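Local coordinates for DUF3829 family protein (Bacteroides vulgatus, PDB 4YJW) that is of unknown function but folds as an elongated all-alpha bundle and is probably exported as a lipoprotein, at residues Met19-Thr24 with Asn75-Asn80; Phe93-Ala98 with Leu131-Ala136; Arg107-Asp112 with Lys116-Ala121; Ser58-Ser63 with Ala98-Tyr103. All coordinates share one frame; numbering follows the deposited sequence.

Contact 1: Met19-Thr24 with Asn75-Asn80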
loop_
_atom_site.group_PDB
_atom_site.type_symbol
_atom_site.label_atom_id
_atom_site.label_comp_id
_atom_site.label_asym_id
_atom_site.label_seq_id
_atom_site.Cartn_x
_atom_site.Cartn_y
_atom_site.Cartn_z
HETATM N N MSE A 19 -14.227 -8.320 -12.886
HETATM C CA MSE A 19 -14.927 -7.101 -12.431
HETATM C C MSE A 19 -14.950 -7.009 -10.891
HETATM O O MSE A 19 -14.765 -5.925 -10.336
HETATM C CB MSE A 19 -16.368 -7.038 -12.993
HETATM C CG MSE A 19 -16.435 -6.935 -14.521
HETATM SE SE MSE A 19 -15.222 -5.600 -15.289
HETATM C CE MSE A 19 -15.851 -4.000 -14.390
ATOM N N LYS A 20 -15.149 -8.147 -10.210
ATOM C CA LYS A 20 -15.169 -8.194 -8.734
ATOM C C LYS A 20 -13.792 -7.814 -8.207
ATOM O O LYS A 20 -13.688 -6.990 -7.294
ATOM C CB LYS A 20 -15.601 -9.566 -8.209
ATOM C CG LYS A 20 -17.046 -9.954 -8.578
ATOM C CD LYS A 20 -17.383 -11.375 -8.058
ATOM C CE LYS A 20 -18.719 -11.838 -8.595
ATOM N NZ LYS A 20 -18.969 -13.282 -8.288
ATOM N N TYR A 21 -12.737 -8.389 -8.813
ATOM C CA TYR A 21 -11.350 -8.123 -8.434
ATOM C C TYR A 21 -11.011 -6.644 -8.638
ATOM O O TYR A 21 -10.412 -6.019 -7.761
ATOM C CB TYR A 21 -10.393 -9.027 -9.232
ATOM C CG TYR A 21 -8.972 -8.994 -8.702
ATOM C CD1 TYR A 21 -8.079 -7.999 -9.105
ATOM C CD2 TYR A 21 -8.496 -9.997 -7.861
ATOM C CE1 TYR A 21 -6.771 -7.963 -8.628
ATOM C CE2 TYR A 21 -7.179 -9.981 -7.393
ATOM C CZ TYR A 21 -6.322 -8.961 -7.782
ATOM O OH TYR A 21 -5.019 -8.909 -7.342
ATOM N N TYR A 22 -11.443 -6.069 -9.776
ATOM C CA TYR A 22 -11.188 -4.651 -10.053
ATOM C C TYR A 22 -11.938 -3.752 -9.062
ATOM O O TYR A 22 -11.343 -2.825 -8.507
ATOM C CB TYR A 22 -11.594 -4.311 -11.481
ATOM C CG TYR A 22 -11.424 -2.849 -11.831
ATOM C CD1 TYR A 22 -10.169 -2.243 -11.798
ATOM C CD2 TYR A 22 -12.501 -2.091 -12.278
ATOM C CE1 TYR A 22 -10.000 -0.907 -12.160
ATOM C CE2 TYR A 22 -12.336 -0.759 -12.674
ATOM C CZ TYR A 22 -11.090 -0.165 -12.579
ATOM O OH TYR A 22 -10.927 1.152 -12.948
ATOM N N ASP A 23 -13.233 -4.007 -8.852
ATOM C CA ASP A 23 -14.030 -3.208 -7.904
ATOM C C ASP A 23 -13.411 -3.235 -6.489
ATOM O O ASP A 23 -13.306 -2.184 -5.856
ATOM C CB ASP A 23 -15.492 -3.704 -7.874
ATOM C CG ASP A 23 -16.267 -3.425 -9.156
ATOM O OD1 ASP A 23 -15.898 -2.467 -9.885
ATOM O OD2 ASP A 23 -17.244 -4.155 -9.430
ATOM N N THR A 24 -12.959 -4.424 -6.015
ATOM C CA THR A 24 -12.348 -4.586 -4.687
ATOM C C THR A 24 -11.010 -3.834 -4.684
ATOM O O THR A 24 -10.735 -3.091 -3.735
ATOM C CB THR A 24 -12.205 -6.085 -4.354
ATOM O OG1 THR A 24 -13.516 -6.684 -4.391
ATOM C CG2 THR A 24 -11.585 -6.314 -2.984
ATOM N N ASN A 75 -7.088 -18.027 -11.289
ATOM C CA ASN A 75 -6.538 -18.534 -12.548
ATOM C C ASN A 75 -7.287 -17.960 -13.771
ATOM O O ASN A 75 -6.962 -18.318 -14.905
ATOM C CB ASN A 75 -6.509 -20.078 -12.571
ATOM C CG ASN A 75 -7.805 -20.783 -12.236
ATOM O OD1 ASN A 75 -8.907 -20.241 -12.364
ATOM N ND2 ASN A 75 -7.699 -22.040 -11.832
ATOM N N TYR A 76 -8.251 -17.032 -13.550
ATOM C CA TYR A 76 -8.971 -16.343 -14.635
ATOM C C TYR A 76 -7.987 -15.337 -15.266
ATOM O O TYR A 76 -8.064 -15.068 -16.463
ATOM C CB TYR A 76 -10.291 -15.670 -14.182
ATOM C CG TYR A 76 -10.281 -15.040 -12.811
ATOM C CD1 TYR A 76 -9.915 -13.709 -12.635
ATOM C CD2 TYR A 76 -10.701 -15.752 -11.693
ATOM C CE1 TYR A 76 -9.922 -13.119 -11.375
ATOM C CE2 TYR A 76 -10.673 -15.184 -10.424
ATOM C CZ TYR A 76 -10.287 -13.865 -10.268
ATOM O OH TYR A 76 -10.241 -13.306 -9.009
ATOM N N PHE A 77 -7.008 -14.846 -14.471
ATOM C CA PHE A 77 -5.920 -14.019 -14.982
ATOM C C PHE A 77 -4.879 -14.937 -15.568
ATOM O O PHE A 77 -4.702 -16.050 -15.062
ATOM C CB PHE A 77 -5.274 -13.179 -13.863
ATOM C CG PHE A 77 -6.113 -12.079 -13.263
ATOM C CD1 PHE A 77 -6.441 -10.946 -14.002
ATOM C CD2 PHE A 77 -6.544 -12.154 -11.947
ATOM C CE1 PHE A 77 -7.192 -9.911 -13.431
ATOM C CE2 PHE A 77 -7.285 -11.113 -11.375
ATOM C CZ PHE A 77 -7.615 -10.008 -12.126
ATOM N N SER A 78 -4.129 -14.464 -16.571
ATOM C CA SER A 78 -3.008 -15.217 -17.121
ATOM C C SER A 78 -1.999 -15.449 -16.004
ATOM O O SER A 78 -1.973 -14.661 -15.050
ATOM C CB SER A 78 -2.364 -14.442 -18.266
ATOM O OG SER A 78 -1.630 -13.334 -17.768
ATOM N N GLU A 79 -1.169 -16.496 -16.111
ATOM C CA GLU A 79 -0.162 -16.792 -15.093
ATOM C C GLU A 79 0.750 -15.577 -14.870
ATOM O O GLU A 79 1.067 -15.268 -13.720
ATOM C CB GLU A 79 0.650 -18.057 -15.461
ATOM C CG GLU A 79 1.715 -18.478 -14.449
ATOM C CD GLU A 79 1.330 -18.641 -12.985
ATOM O OE1 GLU A 79 0.124 -18.774 -12.676
ATOM O OE2 GLU A 79 2.256 -18.665 -12.143
ATOM N N ASN A 80 1.111 -14.852 -15.953
ATOM C CA ASN A 80 1.950 -13.661 -15.841
ATOM C C ASN A 80 1.254 -12.550 -15.046
ATOM O O ASN A 80 1.849 -12.011 -14.112
ATOM C CB ASN A 80 2.353 -13.144 -17.215
ATOM C CG ASN A 80 3.373 -12.039 -17.145
ATOM O OD1 ASN A 80 4.495 -12.216 -16.655
ATOM N ND2 ASN A 80 2.990 -10.860 -17.606
#

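Contact 2: Phe93-Ala98 with Leu131-Ala136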
loop_
_atom_site.group_PDB
_atom_site.type_symbol
_atom_site.label_atom_id
_atom_site.label_comp_id
_atom_site.label_asym_id
_atom_site.label_seq_id
_atom_site.Cartn_x
_atom_site.Cartn_y
_atom_site.Cartn_z
ATOM N N PHE A 93 1.376 -4.502 0.812
ATOM C CA PHE A 93 0.966 -4.779 2.198
ATOM C C PHE A 93 2.159 -4.728 3.174
ATOM O O PHE A 93 2.014 -4.181 4.275
ATOM C CB PHE A 93 0.233 -6.111 2.321
ATOM C CG PHE A 93 -1.104 -6.071 1.626
ATOM C CD1 PHE A 93 -1.998 -5.037 1.859
ATOM C CD2 PHE A 93 -1.496 -7.102 0.779
ATOM C CE1 PHE A 93 -3.239 -5.006 1.212
ATOM C CE2 PHE A 93 -2.734 -7.059 0.123
ATOM C CZ PHE A 93 -3.581 -5.997 0.321
ATOM N N ARG A 94 3.315 -5.284 2.777
ATOM C CA ARG A 94 4.522 -5.258 3.613
ATOM C C ARG A 94 5.033 -3.830 3.775
ATOM O O ARG A 94 5.443 -3.460 4.884
ATOM C CB ARG A 94 5.626 -6.145 3.026
ATOM C CG ARG A 94 5.479 -7.624 3.372
ATOM C CD ARG A 94 6.505 -8.437 2.603
ATOM N NE ARG A 94 6.538 -9.843 3.004
ATOM C CZ ARG A 94 7.622 -10.471 3.448
ATOM N NH1 ARG A 94 8.773 -9.819 3.572
ATOM N NH2 ARG A 94 7.563 -11.753 3.780
ATOM N N SER A 95 4.990 -3.022 2.673
ATOM C CA SER A 95 5.453 -1.620 2.647
ATOM C C SER A 95 4.568 -0.730 3.503
ATOM O O SER A 95 5.092 0.164 4.192
ATOM C CB SER A 95 5.534 -1.076 1.222
ATOM O OG SER A 95 6.597 -1.699 0.518
ATOM N N ILE A 96 3.238 -0.982 3.492
ATOM C CA ILE A 96 2.283 -0.226 4.321
ATOM C C ILE A 96 2.613 -0.473 5.770
ATOM O O ILE A 96 2.725 0.474 6.555
ATOM C CB ILE A 96 0.797 -0.589 3.996
ATOM C CG1 ILE A 96 0.322 0.089 2.682
ATOM C CG2 ILE A 96 -0.150 -0.190 5.163
ATOM C CD1 ILE A 96 0.216 1.782 2.728
ATOM N N SER A 97 2.831 -1.748 6.125
ATOM C CA SER A 97 3.142 -2.117 7.507
ATOM C C SER A 97 4.429 -1.424 7.967
ATOM O O SER A 97 4.429 -0.750 8.998
ATOM C CB SER A 97 3.288 -3.632 7.619
ATOM O OG SER A 97 3.530 -3.988 8.970
ATOM N N ALA A 98 5.467 -1.492 7.140
ATOM C CA ALA A 98 6.764 -0.892 7.457
ATOM C C ALA A 98 6.640 0.619 7.611
ATOM O O ALA A 98 7.237 1.170 8.539
ATOM C CB ALA A 98 7.775 -1.223 6.370
ATOM N N LEU A 131 11.201 7.705 3.179
ATOM C CA LEU A 131 11.119 8.406 1.888
ATOM C C LEU A 131 11.021 7.374 0.753
ATOM O O LEU A 131 10.170 7.498 -0.134
ATOM C CB LEU A 131 12.311 9.380 1.674
ATOM C CG LEU A 131 12.312 10.170 0.335
ATOM C CD1 LEU A 131 11.129 11.138 0.236
ATOM C CD2 LEU A 131 13.633 10.883 0.098
ATOM N N LEU A 132 11.851 6.339 0.804
ATOM C CA LEU A 132 11.834 5.287 -0.214
ATOM C C LEU A 132 10.489 4.548 -0.227
ATOM O O LEU A 132 9.925 4.332 -1.302
ATOM C CB LEU A 132 12.967 4.309 0.058
ATOM C CG LEU A 132 14.379 4.815 -0.266
ATOM C CD1 LEU A 132 15.407 3.756 0.061
ATOM C CD2 LEU A 132 14.501 5.247 -1.746
ATOM N N LEU A 133 9.957 4.213 0.968
ATOM C CA LEU A 133 8.663 3.528 1.106
ATOM C C LEU A 133 7.524 4.369 0.561
ATOM O O LEU A 133 6.630 3.819 -0.095
ATOM C CB LEU A 133 8.377 3.155 2.583
ATOM C CG LEU A 133 9.180 1.960 3.131
ATOM C CD1 LEU A 133 9.090 1.907 4.653
ATOM C CD2 LEU A 133 8.700 0.616 2.509
ATOM N N SER A 134 7.550 5.696 0.804
ATOM C CA SER A 134 6.473 6.587 0.336
ATOM C C SER A 134 6.365 6.592 -1.196
ATOM O O SER A 134 5.257 6.611 -1.733
ATOM C CB SER A 134 6.678 8.007 0.849
ATOM O OG SER A 134 7.766 8.676 0.231
ATOM N N ILE A 135 7.509 6.575 -1.889
ATOM C CA ILE A 135 7.552 6.523 -3.364
ATOM C C ILE A 135 7.016 5.158 -3.827
ATOM O O ILE A 135 6.170 5.102 -4.729
ATOM C CB ILE A 135 8.996 6.794 -3.890
ATOM C CG1 ILE A 135 9.455 8.209 -3.493
ATOM C CG2 ILE A 135 9.087 6.581 -5.423
ATOM C CD1 ILE A 135 10.982 8.430 -3.504
ATOM N N ALA A 136 7.491 4.064 -3.187
ATOM C CA ALA A 136 7.124 2.687 -3.522
ATOM C C ALA A 136 5.626 2.408 -3.326
ATOM O O ALA A 136 5.042 1.710 -4.151
ATOM C CB ALA A 136 7.952 1.707 -2.702
#

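Contact 3: Arg107-Asp112 with Lys116-Ala121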
loop_
_atom_site.group_PDB
_atom_site.type_symbol
_atom_site.label_atom_id
_atom_site.label_comp_id
_atom_site.label_asym_id
_atom_site.label_seq_id
_atom_site.Cartn_x
_atom_site.Cartn_y
_atom_site.Cartn_z
ATOM N N ARG A 107 8.509 7.911 16.532
ATOM C CA ARG A 107 7.872 8.794 17.527
ATOM C C ARG A 107 8.239 8.402 18.979
ATOM O O ARG A 107 8.603 9.280 19.769
ATOM C CB ARG A 107 6.355 8.791 17.338
ATOM C CG ARG A 107 5.608 9.592 18.423
ATOM C CD ARG A 107 4.112 9.622 18.136
ATOM N NE ARG A 107 3.382 10.218 19.260
ATOM C CZ ARG A 107 2.999 9.544 20.341
ATOM N NH1 ARG A 107 3.270 8.247 20.457
ATOM N NH2 ARG A 107 2.346 10.160 21.315
ATOM N N LEU A 108 8.212 7.110 19.304
ATOM C CA LEU A 108 8.540 6.635 20.659
ATOM C C LEU A 108 10.018 6.869 21.005
ATOM O O LEU A 108 10.330 7.263 22.135
ATOM C CB LEU A 108 8.180 5.151 20.795
ATOM C CG LEU A 108 6.669 4.807 20.580
ATOM C CD1 LEU A 108 6.382 3.336 20.941
ATOM C CD2 LEU A 108 5.735 5.750 21.386
ATOM N N TYR A 109 10.908 6.674 20.021
ATOM C CA TYR A 109 12.360 6.853 20.151
ATOM C C TYR A 109 12.703 8.348 20.304
ATOM O O TYR A 109 13.646 8.681 21.027
ATOM C CB TYR A 109 13.052 6.171 18.943
ATOM C CG TYR A 109 14.365 6.757 18.463
ATOM C CD1 TYR A 109 14.387 7.766 17.501
ATOM C CD2 TYR A 109 15.578 6.165 18.805
ATOM C CE1 TYR A 109 15.587 8.251 16.985
ATOM C CE2 TYR A 109 16.788 6.661 18.317
ATOM C CZ TYR A 109 16.784 7.690 17.388
ATOM O OH TYR A 109 17.960 8.181 16.874
HETATM N N MSE A 110 11.960 9.254 19.628
HETATM C CA MSE A 110 12.209 10.692 19.813
HETATM C C MSE A 110 11.686 11.142 21.200
HETATM O O MSE A 110 12.386 11.845 21.938
HETATM C CB MSE A 110 11.508 11.535 18.708
HETATM C CG MSE A 110 12.066 11.327 17.293
HETATM SE SE MSE A 110 14.014 11.585 17.175
HETATM C CE MSE A 110 14.084 13.505 17.637
ATOM N N GLN A 111 10.443 10.757 21.533
ATOM C CA GLN A 111 9.784 11.222 22.764
ATOM C C GLN A 111 10.365 10.637 24.054
ATOM O O GLN A 111 10.180 11.252 25.107
ATOM C CB GLN A 111 8.276 10.977 22.690
ATOM C CG GLN A 111 7.655 11.948 21.669
ATOM C CD GLN A 111 6.162 11.848 21.517
ATOM O OE1 GLN A 111 5.515 10.858 21.903
ATOM N NE2 GLN A 111 5.584 12.867 20.901
ATOM N N ASP A 112 11.072 9.490 23.995
ATOM C CA ASP A 112 11.660 8.937 25.224
ATOM C C ASP A 112 13.155 9.302 25.290
ATOM O O ASP A 112 13.889 8.763 26.127
ATOM C CB ASP A 112 11.411 7.419 25.343
ATOM C CG ASP A 112 12.215 6.531 24.409
ATOM O OD1 ASP A 112 13.087 7.064 23.684
ATOM O OD2 ASP A 112 11.926 5.310 24.353
ATOM N N LYS A 116 19.155 10.784 21.745
ATOM C CA LYS A 116 20.351 11.376 22.374
ATOM C C LYS A 116 21.434 10.314 22.545
ATOM O O LYS A 116 22.618 10.633 22.447
ATOM C CB LYS A 116 19.991 12.001 23.738
ATOM C CG LYS A 116 19.041 13.195 23.630
ATOM C CD LYS A 116 18.806 13.845 24.993
ATOM C CE LYS A 116 17.813 14.984 24.941
ATOM N NZ LYS A 116 18.346 16.176 24.220
ATOM N N LYS A 117 21.027 9.043 22.751
ATOM C CA LYS A 117 21.938 7.917 22.973
ATOM C C LYS A 117 22.672 7.437 21.695
ATOM O O LYS A 117 23.771 6.899 21.817
ATOM C CB LYS A 117 21.195 6.732 23.621
ATOM C CG LYS A 117 20.881 6.961 25.104
ATOM C CD LYS A 117 20.490 5.673 25.838
ATOM C CE LYS A 117 18.997 5.421 25.885
ATOM N NZ LYS A 117 18.481 4.816 24.623
ATOM N N ASP A 118 22.063 7.571 20.500
ATOM C CA ASP A 118 22.713 7.122 19.256
ATOM C C ASP A 118 22.949 8.309 18.288
ATOM O O ASP A 118 23.131 8.097 17.088
ATOM C CB ASP A 118 21.891 6.002 18.584
ATOM C CG ASP A 118 20.602 6.473 17.930
ATOM O OD1 ASP A 118 20.186 7.612 18.197
ATOM O OD2 ASP A 118 20.054 5.724 17.099
ATOM N N ASN A 119 22.911 9.552 18.812
ATOM C CA ASN A 119 23.093 10.807 18.054
ATOM C C ASN A 119 22.263 10.803 16.751
ATOM O O ASN A 119 22.806 10.980 15.654
ATOM C CB ASN A 119 24.580 11.075 17.750
ATOM C CG ASN A 119 24.869 12.461 17.186
ATOM O OD1 ASN A 119 24.137 13.436 17.410
ATOM N ND2 ASN A 119 25.912 12.562 16.389
ATOM N N ASN A 120 20.954 10.513 16.884
ATOM C CA ASN A 120 19.976 10.487 15.782
ATOM C C ASN A 120 20.295 9.468 14.654
ATOM O O ASN A 120 19.774 9.636 13.544
ATOM C CB ASN A 120 19.810 11.895 15.176
ATOM C CG ASN A 120 19.139 12.856 16.121
ATOM O OD1 ASN A 120 17.939 12.752 16.424
ATOM N ND2 ASN A 120 19.897 13.810 16.608
ATOM N N ALA A 121 21.105 8.412 14.920
ATOM C CA ALA A 121 21.428 7.411 13.889
ATOM C C ALA A 121 20.166 6.676 13.429
ATOM O O ALA A 121 19.938 6.539 12.223
ATOM C CB ALA A 121 22.455 6.418 14.394
#

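Contact 4: Ser58-Ser63 with Ala98-Tyr103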
loop_
_atom_site.group_PDB
_atom_site.type_symbol
_atom_site.label_atom_id
_atom_site.label_comp_id
_atom_site.label_asym_id
_atom_site.label_seq_id
_atom_site.Cartn_x
_atom_site.Cartn_y
_atom_site.Cartn_z
ATOM N N SER A 58 -2.140 6.177 13.025
ATOM C CA SER A 58 -2.440 4.743 12.949
ATOM C C SER A 58 -2.456 4.219 11.523
ATOM O O SER A 58 -2.868 4.929 10.605
ATOM C CB SER A 58 -3.788 4.454 13.607
ATOM O OG SER A 58 -3.814 4.914 14.948
ATOM N N GLN A 59 -2.029 2.951 11.342
ATOM C CA GLN A 59 -2.076 2.321 10.027
ATOM C C GLN A 59 -3.533 2.119 9.634
ATOM O O GLN A 59 -4.282 1.618 10.467
ATOM C CB GLN A 59 -1.388 0.946 10.099
ATOM C CG GLN A 59 -1.308 0.226 8.764
ATOM C CD GLN A 59 -0.746 -1.155 8.953
ATOM O OE1 GLN A 59 0.145 -1.381 9.765
ATOM N NE2 GLN A 59 -1.311 -2.113 8.260
ATOM N N PRO A 60 -3.955 2.453 8.402
ATOM C CA PRO A 60 -5.346 2.152 8.001
ATOM C C PRO A 60 -5.569 0.640 7.988
ATOM O O PRO A 60 -4.657 -0.093 7.631
ATOM C CB PRO A 60 -5.462 2.773 6.594
ATOM C CG PRO A 60 -4.085 2.950 6.115
ATOM C CD PRO A 60 -3.190 3.084 7.309
ATOM N N VAL A 61 -6.728 0.169 8.473
ATOM C CA VAL A 61 -7.030 -1.271 8.501
ATOM C C VAL A 61 -8.235 -1.471 7.593
ATOM O O VAL A 61 -9.313 -0.958 7.870
ATOM C CB VAL A 61 -7.215 -1.863 9.929
ATOM C CG1 VAL A 61 -7.614 -3.346 9.873
ATOM C CG2 VAL A 61 -5.946 -1.691 10.773
ATOM N N VAL A 62 -8.021 -2.140 6.471
ATOM C CA VAL A 62 -9.077 -2.363 5.478
ATOM C C VAL A 62 -9.733 -3.719 5.717
ATOM O O VAL A 62 -9.318 -4.440 6.622
ATOM C CB VAL A 62 -8.515 -2.243 4.040
ATOM C CG1 VAL A 62 -8.073 -0.808 3.762
ATOM C CG2 VAL A 62 -7.366 -3.235 3.806
ATOM N N SER A 63 -10.733 -4.072 4.905
ATOM C CA SER A 63 -11.399 -5.372 5.052
ATOM C C SER A 63 -10.368 -6.500 4.902
ATOM O O SER A 63 -9.576 -6.482 3.962
ATOM C CB SER A 63 -12.513 -5.511 4.023
ATOM O OG SER A 63 -12.858 -6.879 3.852
ATOM N N ALA A 98 5.467 -1.492 7.140
ATOM C CA ALA A 98 6.764 -0.892 7.457
ATOM C C ALA A 98 6.640 0.619 7.611
ATOM O O ALA A 98 7.237 1.170 8.539
ATOM C CB ALA A 98 7.775 -1.223 6.370
ATOM N N PHE A 99 5.918 1.293 6.686
ATOM C CA PHE A 99 5.784 2.748 6.707
ATOM C C PHE A 99 5.177 3.238 8.024
ATOM O O PHE A 99 5.736 4.141 8.666
ATOM C CB PHE A 99 4.952 3.245 5.506
ATOM C CG PHE A 99 4.945 4.756 5.403
ATOM C CD1 PHE A 99 6.029 5.438 4.851
ATOM C CD2 PHE A 99 3.863 5.501 5.888
ATOM C CE1 PHE A 99 6.008 6.843 4.740
ATOM C CE2 PHE A 99 3.860 6.901 5.813
ATOM C CZ PHE A 99 4.923 7.561 5.212
ATOM N N TYR A 100 4.065 2.636 8.448
ATOM C CA TYR A 100 3.399 3.080 9.682
ATOM C C TYR A 100 4.090 2.569 10.925
ATOM O O TYR A 100 4.178 3.312 11.899
ATOM C CB TYR A 100 1.916 2.681 9.658
ATOM C CG TYR A 100 1.129 3.538 8.696
ATOM C CD1 TYR A 100 1.001 3.175 7.358
ATOM C CD2 TYR A 100 0.536 4.730 9.112
ATOM C CE1 TYR A 100 0.295 3.957 6.460
ATOM C CE2 TYR A 100 -0.193 5.521 8.220
ATOM C CZ TYR A 100 -0.323 5.117 6.897
ATOM O OH TYR A 100 -1.044 5.855 6.002
ATOM N N GLU A 101 4.654 1.345 10.901
ATOM C CA GLU A 101 5.393 0.848 12.074
ATOM C C GLU A 101 6.686 1.661 12.296
ATOM O O GLU A 101 7.043 1.918 13.450
ATOM C CB GLU A 101 5.724 -0.650 11.951
ATOM C CG GLU A 101 4.502 -1.540 12.226
ATOM C CD GLU A 101 3.879 -1.455 13.614
ATOM O OE1 GLU A 101 4.630 -1.295 14.601
ATOM O OE2 GLU A 101 2.640 -1.587 13.721
ATOM N N ASN A 102 7.410 2.020 11.200
ATOM C CA ASN A 102 8.638 2.828 11.313
ATOM C C ASN A 102 8.324 4.172 11.961
ATOM O O ASN A 102 9.104 4.629 12.793
ATOM C CB ASN A 102 9.296 3.058 9.943
ATOM C CG ASN A 102 10.040 1.874 9.400
ATOM O OD1 ASN A 102 10.361 0.923 10.121
ATOM N ND2 ASN A 102 10.313 1.892 8.089
ATOM N N TYR A 103 7.197 4.799 11.587
ATOM C CA TYR A 103 6.816 6.094 12.184
ATOM C C TYR A 103 6.479 5.904 13.677
ATOM O O TYR A 103 6.879 6.719 14.504
ATOM C CB TYR A 103 5.644 6.763 11.451
ATOM C CG TYR A 103 5.225 8.049 12.137
ATOM C CD1 TYR A 103 6.100 9.137 12.212
ATOM C CD2 TYR A 103 4.054 8.106 12.890
ATOM C CE1 TYR A 103 5.798 10.264 12.973
ATOM C CE2 TYR A 103 3.720 9.252 13.627
ATOM C CZ TYR A 103 4.599 10.325 13.669
ATOM O OH TYR A 103 4.297 11.437 14.418
HETATM O O HOH W 1 0.440 -0.586 12.632
#

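Contact 1: Met19-Thr24 with Asn75-Asn80
Tyr21 turns its ring toward Phe77 by setting CG opposite the backbone N (chi1 -169°), and Phe77, whose own CG lies beside the backbone N (chi1 -68°), reaches across from the loop before helix 79-111. The two rings form a T-shaped, edge-to-face pair: the edge of Phe77 meets the face of Tyr21, with the planes 76° apart and the ring centroids separated by 5.0 Å. Phe77 CE2 stands over the centre of the tyrosine ring, while Phe77 CZ comes within 3.7 Å of Tyr21 CD1. Tyr76 adds a second, lighter touch, its OH lying 3.9 Å from Tyr21 CD2, and its CD1 lies over one face of the Phe77 ring, toward the rim, 3.7 Å above the plane. The three aromatic groups therefore brace one another. The hydroxyl of Tyr21 is hydrogen-bonded to Val70 O, which should hold the far end of the ring in place. An alanine in place of Tyr21 would probably leave the edge of Phe77 with no ring face to rest on and Val70 O without this partner. Around the cluster, helix 121-159 brings Leu148 against Tyr21 and Ile151 against Phe77, Leu85 of helix 79-111 touches both rings, and Phe69 of helix 64-71 packs on Tyr21 and Tyr76, making this a buried meeting point of helix 10-32 with three others.

Contact 2: Phe93-Ala98 with Leu131-Ala136
Leu133 carries this contact, setting its two methyls on two small residues of the facing helix. CD2 goes to Ser95, lying 3.7 Å from Ser95 OG and nearly as close to its CB; CD1 goes to Ala98, 3.8 Å from Ala98 CB. The fork thus spans about one helical turn, one branch to each residue. Leu133 CG is anti to its own carbonyl carbon (chi1 -75°), which sends both branches across the interface. Because serine and alanine are short, the backbones come close: Ser95 CA and Leu133 CA are 6.3 Å apart. The Ser95 hydroxyl meets only a methyl here, and its polar need is met within its own helix by a hydrogen bond to Arg91 O, so a buried polar atom is satisfied without help from the leucine. Leu133 also touches Phe99 and Asn102, and with Ser95 and Ala98 these make the four-residue hole, spaced i, i+3, i+4, i+7, of knobs-into-holes packing. The two helices, 79-111 and 121-159, run antiparallel. Farther along the second one, Leu137 and Tyr140 continue the packing on Ser95, and on another side of helix 79-111 Ile96 and Phe93 lean on Leu32 of helix 10-32.

Contact 3: Arg107-Asp112 with Lys116-Ala121
Tyr109, in the last turn of helix 79-111, faces a type I' beta turn that runs from Asp118 to Ala121, where the chain has come back on itself. Helical geometry is lost at Asp112; beyond the short, weakly bonded helix around Lys116 and Lys117, Asn119 and Asn120 both take positive phi (46° and 60°), and Ala121 N closes the turn on Asp118 O at 3.0 Å. The closest CA atoms, Met110 CA and Lys116 CA, are 8.6 Å apart, so the long side chains of Tyr109 and Met110 span most of the gap. Tyr109 OH donates to Asp118 OD1 at 2.7 Å, and OD1 accepts with its syn lone pair; the carboxylate comes to the edge of the ring, its plane turned 75° from it. Tyr109 OH also sits 3.3 Å from Asn120 CA. Met110 CE, on a chain bent at chi2 and chi3, reaches to 4.1 Å from Asn120 OD1, a loose contact. Tyr109 OH also accepts a hydrogen bond from Ala123 N, and Asp118 OD2 one from Leu122 N; the positive end of helix 121-159 would probably help to stabilise the carboxylate. This is the link of an alpha-helical hairpin, with a side chain from the preceding turn binding the start of its second helix.

Contact 4: Ser58-Ser63 with Ala98-Tyr103
Water 1 joins Gln59 to Glu101, donating to Glu101 OE2 at 2.7 Å and to Gln59 OE1 at 3.0 Å. The amide oxygen reaches it because the Gln59 side chain runs out almost straight, with CG anti to the backbone N (chi1 -177°). Apart from this bridge, the contact is carried by the ring of Tyr100, over one face of which the loop lays down two carbons. Gln59 CA stands 3.9 Å from the centroid and Pro60 CD 3.8 Å from it, both steeply above the ring and both CH-pi contacts. Pro60 CD comes nearest, 3.5 Å from Tyr100 CZ, while Gln59 CB meets Tyr100 CB at the root of the ring. Ser58 O adds a slanting approach to Tyr100 CE2 at 3.6 Å. On the opposite face lies Phe99 CD2, so the ring is held between loop and helix neighbour, and its hydroxyl is tied to Glu37 OE1. Replacing Tyr100 by a valine would probably leave Pro60 CD and Gln59 CA without the flat surface they lie on, and Glu37 without its hydroxyl partner. The backbone of Ser58, Gln59 and Pro60 has polyproline-like torsions, and a proline CD set over the face of a tyrosine is a familiar proline-aromatic CH-pi contact; here it lays the extended connection between helices 35-44 and 64-71 along the flank of helix 79-111.

All four contacts lie along helix 79-111: contact 1 uses the loop leading into it, contacts 2 and 4 its middle and contact 3 its far end. Contacts 1 and 3 lie on opposite sides of the chain's centre, with their own centres about 45 Å apart, which reflects the long shape of the molecule. Contacts 2 and 4 are neighbours, centres about 10 Å apart; they share Ala98 and touch through Ile96 and Gln59, so one stretch of helix meets helix 121-159 and the 58-63 loop together. Along the chain contact 4 alternates with contacts 1 and 2, while contact 3 falls between the segments of contact 2, at the hairpin bend.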